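Dipeptidase AC. Metallo peptidase. MEROPS family M19 (Rhodobacter sphaeroides, PDB 3LY0) probably hydrolyses dipeptides as a zinc-dependent metallodipeptidase of family M19, and here holds a phosphinate mimic of L-Ala-D-Ala. Local coordinates at residues D209-N214 / L229-S234; G182-G187 / L213-F218; S234-V239 / L289-D294. All blocks are in the same frame, centred on the assembly; numbering follows the deposited sequence.

Contact 1 of 3, residues D209-N214 / L229-S234. With ZN (zinc ion), chain E; LY0 ((2R)-3-[(R)-[(1R)-1-aminoethyl](hydroxy)phosphoryl]-2-methylpropanoic acid), chain C.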
ATOM      1  N   ASP A 209       5.084   5.060   5.745  1.00  9.42           N
ATOM      2  CA  ASP A 209       4.987   4.553   4.383  1.00  9.12           C
ATOM      3  C   ASP A 209       5.335   5.681   3.412  1.00  9.36           C
ATOM      4  O   ASP A 209       4.690   6.740   3.412  1.00 10.47           O
ATOM      5  CB  ASP A 209       3.562   4.062   4.127  1.00  9.56           C
ATOM      6  CG  ASP A 209       3.374   3.461   2.739  1.00 10.36           C
ATOM      7  OD1 ASP A 209       4.361   3.282   1.986  1.00  9.59           O
ATOM      8  OD2 ASP A 209       2.205   3.163   2.404  1.00 10.20           O
ATOM      9  N   LEU A 210       6.352   5.448   2.587  1.00  8.58           N
ATOM     10  CA  LEU A 210       6.838   6.441   1.638  1.00  9.95           C
ATOM     11  C   LEU A 210       6.119   6.423   0.291  1.00 10.09           C
ATOM     12  O   LEU A 210       6.324   7.322  -0.525  1.00  9.18           O
ATOM     13  CB  LEU A 210       8.334   6.232   1.409  1.00 11.41           C
ATOM     14  CG  LEU A 210       9.205   6.258   2.667  1.00 13.69           C
ATOM     15  CD1 LEU A 210      10.549   5.604   2.390  1.00 16.97           C
ATOM     16  CD2 LEU A 210       9.394   7.688   3.123  1.00 20.63           C
ATOM     17  N   SER A 211       5.300   5.401   0.023  1.00  9.89           N
ATOM     18  CA  SER A 211       4.542   5.399  -1.229  1.00  9.34           C
ATOM     19  C   SER A 211       3.704   6.678  -1.329  1.00  8.68           C
ATOM     20  O   SER A 211       3.004   7.053  -0.379  1.00  9.55           O
ATOM     21  CB  SER A 211       3.652   4.153  -1.363  1.00  9.35           C
ATOM     22  OG  SER A 211       4.426   2.967  -1.496  1.00  8.55           O
ATOM     23  N   HIS A 212       3.825   7.332  -2.483  1.00 10.15           N
ATOM     24  CA  HIS A 212       3.201   8.632  -2.816  1.00  8.50           C
ATOM     25  C   HIS A 212       4.028   9.842  -2.454  1.00  9.74           C
ATOM     26  O   HIS A 212       3.828  10.896  -3.036  1.00  9.54           O
ATOM     27  CB  HIS A 212       1.799   8.804  -2.229  1.00  9.16           C
ATOM     28  CG  HIS A 212       0.791   7.884  -2.825  1.00 10.03           C
ATOM     29  ND1 HIS A 212       0.110   8.181  -3.985  1.00  9.44           N
ATOM     30  CD2 HIS A 212       0.329   6.681  -2.407  1.00 10.98           C
ATOM     31  CE1 HIS A 212      -0.705   7.181  -4.276  1.00  9.49           C
ATOM     32  NE2 HIS A 212      -0.608   6.271  -3.320  1.00 10.35           N
ATOM     33  N   LEU A 213       4.923   9.708  -1.482  1.00  9.98           N
ATOM     34  CA  LEU A 213       5.751  10.839  -1.074  1.00  9.31           C
ATOM     35  C   LEU A 213       6.705  11.178  -2.213  1.00 10.85           C
ATOM     36  O   LEU A 213       7.240  10.287  -2.859  1.00 11.10           O
ATOM     37  CB  LEU A 213       6.518  10.486   0.196  1.00 12.11           C
ATOM     38  CG  LEU A 213       7.219  11.632   0.931  1.00 10.87           C
ATOM     39  CD1 LEU A 213       6.264  12.770   1.299  1.00 12.13           C
ATOM     40  CD2 LEU A 213       7.899  11.088   2.166  1.00 13.49           C
ATOM     41  N   ASN A 214       6.889  12.468  -2.474  1.00 11.03           N
ATOM     42  CA  ASN A 214       7.824  12.873  -3.514  1.00 10.83           C
ATOM     43  C   ASN A 214       9.275  12.683  -3.065  1.00 10.83           C
ATOM     44  O   ASN A 214       9.550  12.280  -1.931  1.00 11.63           O
ATOM     45  CB  ASN A 214       7.525  14.292  -4.016  1.00 11.14           C
ATOM     46  CG  ASN A 214       7.825  15.381  -2.986  1.00 10.24           C
ATOM     47  OD1 ASN A 214       8.559  15.174  -2.011  1.00 11.95           O
ATOM     48  ND2 ASN A 214       7.258  16.570  -3.226  1.00 11.68           N
ATOM     49  N   LEU A 229      13.116   2.076   6.171  1.00 10.50           N
ATOM     50  CA  LEU A 229      12.320   2.806   5.190  1.00 10.52           C
ATOM     51  C   LEU A 229      11.433   1.851   4.419  1.00 12.32           C
ATOM     52  O   LEU A 229      11.883   0.800   3.973  1.00 11.69           O
ATOM     53  CB  LEU A 229      13.226   3.552   4.212  1.00 11.89           C
ATOM     54  CG  LEU A 229      14.144   4.586   4.864  1.00 11.18           C
ATOM     55  CD1 LEU A 229      15.058   5.230   3.810  1.00 14.50           C
ATOM     56  CD2 LEU A 229      13.335   5.647   5.603  1.00 15.05           C
ATOM     57  N   VAL A 230      10.174   2.230   4.247  1.00  9.79           N
ATOM     58  CA  VAL A 230       9.198   1.330   3.656  1.00  8.30           C
ATOM     59  C   VAL A 230       8.380   2.062   2.614  1.00  9.05           C
ATOM     60  O   VAL A 230       7.912   3.168   2.857  1.00  9.66           O
ATOM     61  CB  VAL A 230       8.209   0.833   4.725  1.00  8.06           C
ATOM     62  CG1 VAL A 230       7.174  -0.081   4.085  1.00 10.16           C
ATOM     63  CG2 VAL A 230       8.936   0.125   5.867  1.00 10.32           C
ATOM     64  N   ALA A 231       8.208   1.435   1.454  1.00  9.32           N
ATOM     65  CA  ALA A 231       7.225   1.880   0.471  1.00  7.50           C
ATOM     66  C   ALA A 231       6.298   0.690   0.261  1.00  8.91           C
ATOM     67  O   ALA A 231       6.723  -0.339  -0.269  1.00  9.36           O
ATOM     68  CB  ALA A 231       7.913   2.265  -0.823  1.00 10.39           C
ATOM     69  N   THR A 232       5.056   0.790   0.728  1.00  9.33           N
ATOM     70  CA  THR A 232       4.190  -0.387   0.732  1.00  9.47           C
ATOM     71  C   THR A 232       3.715  -0.835  -0.645  1.00  8.34           C
ATOM     72  O   THR A 232       3.399  -2.009  -0.829  1.00  9.37           O
ATOM     73  CB  THR A 232       2.928  -0.190   1.594  1.00  8.97           C
ATOM     74  OG1 THR A 232       2.155   0.894   1.068  1.00  8.23           O
ATOM     75  CG2 THR A 232       3.263   0.070   3.076  1.00 10.12           C
ATOM     76  N   HIS A 233       3.642   0.093  -1.601  1.00  8.81           N
ATOM     77  CA  HIS A 233       3.122  -0.241  -2.924  1.00  8.54           C
ATOM     78  C   HIS A 233       3.755   0.635  -4.007  1.00  8.76           C
ATOM     79  O   HIS A 233       3.121   1.544  -4.556  1.00  9.20           O
ATOM     80  CB  HIS A 233       1.566  -0.276  -2.955  1.00  9.33           C
ATOM     81  CG  HIS A 233       0.879   1.008  -2.572  1.00  7.78           C
ATOM     82  ND1 HIS A 233       1.054   1.628  -1.348  1.00  8.55           N
ATOM     83  CD2 HIS A 233      -0.051   1.745  -3.230  1.00  8.99           C
ATOM     84  CE1 HIS A 233       0.299   2.708  -1.292  1.00  7.94           C
ATOM     85  NE2 HIS A 233      -0.397   2.795  -2.411  1.00  9.16           N
ATOM     86  N   SER A 234       5.018   0.337  -4.304  1.00  8.82           N
ATOM     87  CA  SER A 234       5.805   1.114  -5.273  1.00  8.59           C
ATOM     88  C   SER A 234       6.747   0.187  -6.014  1.00  8.56           C
ATOM     89  O   SER A 234       7.270  -0.765  -5.428  1.00  9.87           O
ATOM     90  CB  SER A 234       6.640   2.180  -4.557  1.00 11.11           C
ATOM     91  OG  SER A 234       5.825   3.116  -3.881  1.00 10.14           O
TER
HETATM   92 ZN    ZN E 365      -1.769   4.414  -3.134  0.65  9.35          ZN
HETATM   93  P   LY0 C 363      -4.185   4.175  -4.470  1.00 12.30           P
HETATM   94  C1  LY0 C 363      -6.551   5.616  -4.828  1.00 16.69           C
HETATM   95  N1  LY0 C 363      -6.087   4.582  -2.623  1.00 11.58           N
HETATM   96  C2  LY0 C 363      -5.942   4.461  -4.063  1.00 13.43           C
HETATM   97  C4  LY0 C 363      -4.019   3.619  -6.213  1.00 13.75           C
HETATM   98  C5  LY0 C 363      -2.976   4.339  -7.021  1.00 13.92           C
HETATM   99  C6  LY0 C 363      -1.660   4.466  -6.302  1.00 12.37           C
HETATM  100  C7  LY0 C 363      -2.865   3.879  -8.453  1.00 16.28           C
HETATM  101  O31 LY0 C 363      -3.710   3.127  -3.491  1.00 12.01           O
HETATM  102  O32 LY0 C 363      -3.385   5.494  -4.211  1.00 11.45           O
HETATM  103  O61 LY0 C 363      -0.729   5.327  -6.782  1.00 12.92           O
HETATM  104  O62 LY0 C 363      -1.421   3.826  -5.264  1.00 11.69           O
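This contact supplies two histidine ligands of one of the two zinc ions in the TIM-barrel active centre. His212 NE2 and His233 NE2 lie 2.2 Å from the same ZN ion. Phosphinate oxygens O31 and O32 and carboxylate oxygen O62 of LY0 bind it, and Glu139, which also binds the other zinc, completes the shell. On the far side of the His233 ring, ND1 donates in the ring plane to Thr232 OG1 at 2.8 Å. Thr232 OG1 donates to Asp209 OD2 at 2.6 Å. This chain of two hydrogen bonds holds the ring's rotation and would probably make the imidazole a better electron donor to the zinc. Ser167 holds ND1 of His212. Asp209 OD1 takes two N-H groups from above the carboxylate plane: Thr232 N at 2.9 Å and Ser211 N, which closes an Asx turn. Ser211 OG accepts from His233 N at 3.0 Å and shares a 2.8 Å hydrogen bond with Ser234 OG. Leu210 N donates to Val230 O at 2.8 Å, in the carbonyl plane. Leu210 packs on helix 215-224, and Val230 on helix 336-354. Strand 230-231 runs parallel to strand 260-263, with a backbone hydrogen bond between Ala231 and Met260.

Contact 2 of 3, residues G182-G187 / L213-F218; sequences GSPDTG and LNEKGF
Loop 182-187 passes the start of helix 215-224, with Asp185 CA 4.6 Å from Glu215 CA, and Glu215 N donates to Pro184 O from above the carbonyl plane, at 3.0 Å. The loop is folded on itself here. Ser183 OG accepts from Asp185 N in an ST turn, and Asp185 is the centre of an inverse gamma turn. Asn214 is the N-cap of the helix. Its CG sits between the backbone N and the carbonyl carbon (chi1 69°), which turns Asn214 OD1 onto Gly217 N at 2.8 Å, nearly along the C=O axis. Its ND2 donates to Glu188 O and to a water that also bonds Thr186 OG1. Glu215 has CG anti to the backbone N (chi1 -169°) and runs on extended, crossing Pro184 obliquely. Glu215 OE1 lies 3.5 Å from Asp185 CB, and a water joins OE1 to Ser183 OG. Its other oxygen, OE2, forms a salt bridge with Arg249. Lys216 passes over Gly187, with Lys216 CD 3.2 Å from Gly187 O. A bend at chi4 (82°) brings Lys216 NZ to the syn lone pair of Asp185 OD1, a salt bridge of 2.8 Å. The bond from NZ to Gly187 O is weak. A further water donates to Asp185 OD1 and Gly187 O and accepts from Lys216 N. The junction is thus polar and partly hydrated. Most of its links are hydrogen bonds, water bridges and one salt bridge. Lys216 NZ, and Lys216 N through a water, would probably steady the Asp185 charge near the like-charged Glu215.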
ATOM      1  N   GLY A 182       8.118  10.520 -15.762  1.00 12.07           N
ATOM      2  CA  GLY A 182       8.590  11.623 -14.957  1.00 14.92           C
ATOM      3  C   GLY A 182       9.336  11.179 -13.720  1.00 13.19           C
ATOM      4  O   GLY A 182       9.148  10.067 -13.234  1.00 13.49           O
ATOM      5  N   SER A 183      10.184  12.070 -13.222  1.00 13.97           N
ATOM      6  CA  SER A 183      10.948  11.859 -12.007  1.00 13.20           C
ATOM      7  C   SER A 183      10.033  11.988 -10.792  1.00 13.61           C
ATOM      8  O   SER A 183       9.063  12.736 -10.829  1.00 13.53           O
ATOM      9  CB  SER A 183      12.045  12.922 -11.926  1.00 16.39           C
ATOM     10  OG  SER A 183      12.563  13.075 -10.618  1.00 20.39           O
ATOM     11  N   PRO A 184      10.343  11.266  -9.705  1.00 13.07           N
ATOM     12  CA  PRO A 184       9.589  11.453  -8.458  1.00 11.47           C
ATOM     13  C   PRO A 184       9.900  12.790  -7.779  1.00 12.52           C
ATOM     14  O   PRO A 184       9.276  13.121  -6.777  1.00 11.75           O
ATOM     15  CB  PRO A 184      10.076  10.307  -7.563  1.00 12.22           C
ATOM     16  CG  PRO A 184      10.911   9.437  -8.398  1.00 18.02           C
ATOM     17  CD  PRO A 184      11.371  10.221  -9.591  1.00 13.06           C
ATOM     18  N   ASP A 185      10.850  13.555  -8.307  1.00 13.03           N
ATOM     19  CA  ASP A 185      11.199  14.845  -7.707  1.00 14.36           C
ATOM     20  C   ASP A 185      10.265  15.925  -8.229  1.00 15.83           C
ATOM     21  O   ASP A 185      10.633  16.735  -9.083  1.00 16.91           O
ATOM     22  CB  ASP A 185      12.664  15.184  -8.003  1.00 15.48           C
ATOM     23  CG  ASP A 185      13.157  16.391  -7.232  1.00 18.70           C
ATOM     24  OD1 ASP A 185      12.421  16.902  -6.363  1.00 19.51           O
ATOM     25  OD2 ASP A 185      14.297  16.832  -7.499  1.00 21.59           O
ATOM     26  N   THR A 186       9.051  15.939  -7.691  1.00 13.84           N
ATOM     27  CA  THR A 186       7.968  16.744  -8.240  1.00 13.60           C
ATOM     28  C   THR A 186       7.612  17.981  -7.423  1.00 13.33           C
ATOM     29  O   THR A 186       6.788  18.795  -7.851  1.00 15.90           O
ATOM     30  CB  THR A 186       6.704  15.894  -8.409  1.00 12.89           C
ATOM     31  OG1 THR A 186       6.351  15.323  -7.138  1.00 13.26           O
ATOM     32  CG2 THR A 186       6.948  14.775  -9.396  1.00 14.34           C
ATOM     33  N   GLY A 187       8.219  18.119  -6.248  1.00 13.14           N
ATOM     34  CA  GLY A 187       7.912  19.256  -5.392  1.00 14.47           C
ATOM     35  C   GLY A 187       8.698  19.360  -4.099  1.00 13.73           C
ATOM     36  O   GLY A 187       9.763  18.753  -3.937  1.00 15.21           O
ATOM     37  N   LEU A 213       4.923   9.708  -1.482  1.00  9.98           N
ATOM     38  CA  LEU A 213       5.751  10.839  -1.074  1.00  9.31           C
ATOM     39  C   LEU A 213       6.705  11.178  -2.213  1.00 10.85           C
ATOM     40  O   LEU A 213       7.240  10.287  -2.859  1.00 11.10           O
ATOM     41  CB  LEU A 213       6.518  10.486   0.196  1.00 12.11           C
ATOM     42  CG  LEU A 213       7.219  11.632   0.931  1.00 10.87           C
ATOM     43  CD1 LEU A 213       6.264  12.770   1.299  1.00 12.13           C
ATOM     44  CD2 LEU A 213       7.899  11.088   2.166  1.00 13.49           C
ATOM     45  N   ASN A 214       6.889  12.468  -2.474  1.00 11.03           N
ATOM     46  CA  ASN A 214       7.824  12.873  -3.514  1.00 10.83           C
ATOM     47  C   ASN A 214       9.275  12.683  -3.065  1.00 10.83           C
ATOM     48  O   ASN A 214       9.550  12.280  -1.931  1.00 11.63           O
ATOM     49  CB  ASN A 214       7.525  14.292  -4.016  1.00 11.14           C
ATOM     50  CG  ASN A 214       7.825  15.381  -2.986  1.00 10.24           C
ATOM     51  OD1 ASN A 214       8.559  15.174  -2.011  1.00 11.95           O
ATOM     52  ND2 ASN A 214       7.258  16.570  -3.226  1.00 11.68           N
ATOM     53  N   GLU A 215      10.208  12.942  -3.971  1.00 10.69           N
ATOM     54  CA  GLU A 215      11.593  12.579  -3.708  1.00 11.97           C
ATOM     55  C   GLU A 215      12.215  13.415  -2.585  1.00 11.22           C
ATOM     56  O   GLU A 215      12.984  12.907  -1.759  1.00 11.62           O
ATOM     57  CB  GLU A 215      12.430  12.681  -4.986  1.00 11.88           C
ATOM     58  CG  GLU A 215      13.813  12.059  -4.838  1.00 13.93           C
ATOM     59  CD  GLU A 215      14.537  11.853  -6.154  1.00 17.07           C
ATOM     60  OE1 GLU A 215      13.924  12.032  -7.219  1.00 18.51           O
ATOM     61  OE2 GLU A 215      15.728  11.489  -6.107  1.00 21.00           O
ATOM     62  N   LYS A 216      11.879  14.698  -2.540  1.00 12.14           N
ATOM     63  CA  LYS A 216      12.418  15.539  -1.475  1.00 12.64           C
ATOM     64  C   LYS A 216      11.875  15.101  -0.121  1.00 13.07           C
ATOM     65  O   LYS A 216      12.617  15.056   0.857  1.00 13.33           O
ATOM     66  CB  LYS A 216      12.146  17.023  -1.723  1.00 14.63           C
ATOM     67  CG  LYS A 216      12.960  17.593  -2.880  1.00 14.29           C
ATOM     68  CD  LYS A 216      12.796  19.107  -2.991  1.00 21.72           C
ATOM     69  CE  LYS A 216      13.478  19.662  -4.243  1.00 25.28           C
ATOM     70  NZ  LYS A 216      12.634  19.526  -5.468  1.00 25.15           N
ATOM     71  N   GLY A 217      10.592  14.752  -0.074  1.00 11.80           N
ATOM     72  CA  GLY A 217      10.006  14.275   1.171  1.00 10.90           C
ATOM     73  C   GLY A 217      10.639  12.952   1.573  1.00 10.44           C
ATOM     74  O   GLY A 217      10.925  12.711   2.752  1.00 11.73           O
ATOM     75  N   PHE A 218      10.866  12.094   0.576  1.00 10.88           N
ATOM     76  CA  PHE A 218      11.535  10.821   0.793  1.00 11.58           C
ATOM     77  C   PHE A 218      12.917  11.048   1.413  1.00 11.35           C
ATOM     78  O   PHE A 218      13.293  10.394   2.383  1.00 11.85           O
ATOM     79  CB  PHE A 218      11.647  10.085  -0.551  1.00 11.77           C
ATOM     80  CG  PHE A 218      12.430   8.799  -0.495  1.00 11.36           C
ATOM     81  CD1 PHE A 218      11.781   7.575  -0.481  1.00 13.05           C
ATOM     82  CD2 PHE A 218      13.822   8.820  -0.476  1.00 16.01           C
ATOM     83  CE1 PHE A 218      12.510   6.382  -0.446  1.00 14.94           C
ATOM     84  CE2 PHE A 218      14.555   7.635  -0.437  1.00 17.33           C
ATOM     85  CZ  PHE A 218      13.902   6.422  -0.416  1.00 15.88           C
TER
HETATM   86  O   HOH W   1      14.908  11.842  -9.791  1.00 23.73           O
HETATM   87  O   HOH W   2      10.409  16.181  -4.663  1.00 13.09           O
HETATM   88  O   HOH W   3       5.027  16.864  -5.257  1.00 13.64           O

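Contact 3 of 3, residues S234-V239 / L289-D294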
ATOM      1  N   SER A 234       5.018   0.337  -4.304  1.00  8.82           N
ATOM      2  CA  SER A 234       5.805   1.114  -5.273  1.00  8.59           C
ATOM      3  C   SER A 234       6.747   0.187  -6.014  1.00  8.56           C
ATOM      4  O   SER A 234       7.270  -0.765  -5.428  1.00  9.87           O
ATOM      5  CB  SER A 234       6.640   2.180  -4.557  1.00 11.11           C
ATOM      6  OG  SER A 234       5.825   3.116  -3.881  1.00 10.14           O
ATOM      7  N   ASN A 235       6.991   0.486  -7.292  1.00  9.28           N
ATOM      8  CA  ASN A 235       7.831  -0.358  -8.133  1.00  9.97           C
ATOM      9  C   ASN A 235       9.122   0.326  -8.557  1.00  9.16           C
ATOM     10  O   ASN A 235       9.508   1.343  -7.975  1.00 10.72           O
ATOM     11  CB  ASN A 235       7.021  -0.886  -9.319  1.00 11.51           C
ATOM     12  CG  ASN A 235       5.822  -1.713  -8.865  1.00 10.85           C
ATOM     13  OD1 ASN A 235       5.818  -2.255  -7.754  1.00 10.39           O
ATOM     14  ND2 ASN A 235       4.794  -1.802  -9.708  1.00 10.92           N
ATOM     15  N   ALA A 236       9.803  -0.236  -9.555  1.00  9.87           N
ATOM     16  CA  ALA A 236      11.134   0.243  -9.918  1.00 10.43           C
ATOM     17  C   ALA A 236      11.097   1.278 -11.032  1.00  9.86           C
ATOM     18  O   ALA A 236      10.717   0.963 -12.160  1.00 10.30           O
ATOM     19  CB  ALA A 236      12.024  -0.928 -10.311  1.00 12.02           C
ATOM     20  N   HIS A 237      11.513   2.500 -10.711  1.00  9.53           N
ATOM     21  CA  HIS A 237      11.525   3.589 -11.684  1.00 10.38           C
ATOM     22  C   HIS A 237      12.389   3.260 -12.899  1.00 12.26           C
ATOM     23  O   HIS A 237      12.087   3.686 -14.014  1.00 12.99           O
ATOM     24  CB  HIS A 237      12.022   4.867 -11.020  1.00 11.18           C
ATOM     25  CG  HIS A 237      11.726   6.102 -11.804  1.00 11.96           C
ATOM     26  ND1 HIS A 237      12.585   6.597 -12.762  1.00 13.82           N
ATOM     27  CD2 HIS A 237      10.655   6.928 -11.792  1.00 12.40           C
ATOM     28  CE1 HIS A 237      12.059   7.686 -13.295  1.00 15.40           C
ATOM     29  NE2 HIS A 237      10.889   7.907 -12.724  1.00 14.22           N
ATOM     30  N   ALA A 238      13.457   2.502 -12.670  1.00  9.94           N
ATOM     31  CA  ALA A 238      14.386   2.141 -13.742  1.00 12.16           C
ATOM     32  C   ALA A 238      13.707   1.269 -14.790  1.00 14.50           C
ATOM     33  O   ALA A 238      14.144   1.239 -15.944  1.00 17.10           O
ATOM     34  CB  ALA A 238      15.615   1.447 -13.168  1.00 15.31           C
ATOM     35  N   VAL A 239      12.646   0.570 -14.402  1.00 13.24           N
ATOM     36  CA  VAL A 239      11.877  -0.260 -15.323  1.00 13.06           C
ATOM     37  C   VAL A 239      10.689   0.505 -15.906  1.00 13.61           C
ATOM     38  O   VAL A 239      10.459   0.478 -17.119  1.00 16.56           O
ATOM     39  CB  VAL A 239      11.390  -1.544 -14.617  1.00 12.94           C
ATOM     40  CG1 VAL A 239      10.518  -2.377 -15.525  1.00 13.37           C
ATOM     41  CG2 VAL A 239      12.579  -2.349 -14.101  1.00 14.05           C
ATOM     42  N   LEU A 289      10.111  -7.366 -10.173  1.00 12.12           N
ATOM     43  CA  LEU A 289      10.548  -8.166  -9.026  1.00 11.39           C
ATOM     44  C   LEU A 289      12.038  -8.446  -9.088  1.00 10.75           C
ATOM     45  O   LEU A 289      12.738  -8.296  -8.093  1.00 13.47           O
ATOM     46  CB  LEU A 289       9.761  -9.467  -8.901  1.00 11.84           C
ATOM     47  CG  LEU A 289       8.355  -9.341  -8.326  1.00 13.67           C
ATOM     48  CD1 LEU A 289       7.631 -10.671  -8.449  1.00 15.79           C
ATOM     49  CD2 LEU A 289       8.398  -8.888  -6.865  1.00 13.87           C
ATOM     50  N   ASP A 290      12.535  -8.828 -10.258  1.00 12.31           N
ATOM     51  CA  ASP A 290      13.965  -9.074 -10.396  1.00 11.92           C
ATOM     52  C   ASP A 290      14.764  -7.836 -10.050  1.00 14.08           C
ATOM     53  O   ASP A 290      15.782  -7.914  -9.366  1.00 16.10           O
ATOM     54  CB  ASP A 290      14.325  -9.469 -11.826  1.00 13.78           C
ATOM     55  CG  ASP A 290      14.041 -10.934 -12.139  1.00 15.49           C
ATOM     56  OD1 ASP A 290      13.749 -11.732 -11.220  1.00 17.36           O
ATOM     57  OD2 ASP A 290      14.121 -11.282 -13.338  1.00 16.58           O
ATOM     58  N   HIS A 291      14.327  -6.686 -10.552  1.00 12.62           N
ATOM     59  CA  HIS A 291      15.072  -5.457 -10.319  1.00 13.26           C
ATOM     60  C   HIS A 291      15.075  -5.093  -8.839  1.00 13.54           C
ATOM     61  O   HIS A 291      16.110  -4.723  -8.280  1.00 14.37           O
ATOM     62  CB  HIS A 291      14.523  -4.295 -11.154  1.00 13.42           C
ATOM     63  CG  HIS A 291      15.418  -3.098 -11.167  1.00 13.70           C
ATOM     64  ND1 HIS A 291      16.388  -2.912 -12.128  1.00 19.39           N
ATOM     65  CD2 HIS A 291      15.508  -2.040 -10.329  1.00 14.12           C
ATOM     66  CE1 HIS A 291      17.033  -1.784 -11.884  1.00 20.34           C
ATOM     67  NE2 HIS A 291      16.518  -1.237 -10.798  1.00 14.98           N
ATOM     68  N   LEU A 292      13.911  -5.200  -8.209  1.00 10.90           N
ATOM     69  CA  LEU A 292      13.793  -4.906  -6.783  1.00 12.61           C
ATOM     70  C   LEU A 292      14.626  -5.871  -5.949  1.00 12.28           C
ATOM     71  O   LEU A 292      15.367  -5.445  -5.065  1.00 12.65           O
ATOM     72  CB  LEU A 292      12.330  -4.941  -6.341  1.00 12.41           C
ATOM     73  CG  LEU A 292      11.441  -3.847  -6.947  1.00 11.89           C
ATOM     74  CD1 LEU A 292       9.983  -4.129  -6.633  1.00 14.27           C
ATOM     75  CD2 LEU A 292      11.832  -2.481  -6.407  1.00 12.29           C
ATOM     76  N   ILE A 293      14.519  -7.164  -6.248  1.00 12.38           N
ATOM     77  CA  ILE A 293      15.256  -8.173  -5.499  1.00 13.29           C
ATOM     78  C   ILE A 293      16.758  -7.984  -5.654  1.00 14.50           C
ATOM     79  O   ILE A 293      17.518  -8.103  -4.697  1.00 15.42           O
ATOM     80  CB  ILE A 293      14.837  -9.595  -5.909  1.00 12.90           C
ATOM     81  CG1 ILE A 293      13.389  -9.845  -5.475  1.00 14.74           C
ATOM     82  CG2 ILE A 293      15.758 -10.634  -5.269  1.00 15.33           C
ATOM     83  CD1 ILE A 293      12.741 -11.053  -6.103  1.00 14.88           C
ATOM     84  N   ASP A 294      17.190  -7.684  -6.873  1.00 13.70           N
ATOM     85  CA  ASP A 294      18.611  -7.508  -7.131  1.00 13.28           C
ATOM     86  C   ASP A 294      19.220  -6.358  -6.333  1.00 18.04           C
ATOM     87  O   ASP A 294      20.332  -6.474  -5.818  1.00 20.31           O
ATOM     88  CB  ASP A 294      18.853  -7.277  -8.626  1.00 16.02           C
ATOM     89  CG  ASP A 294      20.322  -7.250  -8.970  1.00 23.45           C
ATOM     90  OD1 ASP A 294      20.927  -6.158  -8.914  1.00 31.09           O
ATOM     91  OD2 ASP A 294      20.873  -8.324  -9.284  1.00 34.81           O
TER
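Ser234 OG is the best-held polar side-chain atom, gripped by two hydrogen bonds: Arg244 NH1 adds to the one from Ser211. Next along the loop, both ends of the Asn235 amide are engaged: OD1 with Asn264 N and ND2 with Phe269 O. The closest backbone approach to helix 283-296 is at Ala236, whose CA is 6.6 Å from Leu292 CA. Ala236 CB lies 4.2 Å from Leu292 CD2, and Ala236 N is hydrogen-bonded to His288 ND1 of the same helix. The main partner is His291. Its CG is anti to the backbone N (chi1 -168°), so the ring reaches from the helix to the loop. Ala236 CB approaches His291 CD2 at 3.7 Å. Ala238 CB is 3.7 Å from His291 NE2, and Val239 CG2 is 4.0 Å from His291 CB. All three methyls come obliquely to the ring. A backbone bond from Val239 N to Ala236 O, 3.0 Å, turns the loop so that these residues meet the same side chain. His291 NE2 is hydrogen-bonded to Asp248 OD1, at the start of helix 248-256. An alanine at His291 would lose the ring and this bond, and would probably loosen the packing against the Ala236, Ala238 and Val239 methyls. Between the two segments the loop after strand 230-231 meets a barrel helix mostly by apolar packing. The imidazole is anchored by an aspartate, which may favour the protonated ring.

Contacts 1 and 2 are centred about 11 Å apart and share Leu213 and Asn214, so the loop that carries His212 leads into helix 215-224. They also pack together, Leu210 CD1 lying 3.5 Å from Phe218 CE1. Contact 3 starts at Ser234, where contact 1 ends, with centres about 14 Å apart. Contacts 2 and 3 are about 17 Å apart between centres, yet Gly182 O and His237 NE2, 2.8 Å apart, probably form a hydrogen bond. Of the three, only contact 1 supplies zinc ligands, to one of the two ions, and lines the LY0 pocket. The Pro184 side chain of contact 2 is about 12 Å from LY0, and the Ser234 side chain about 7 Å.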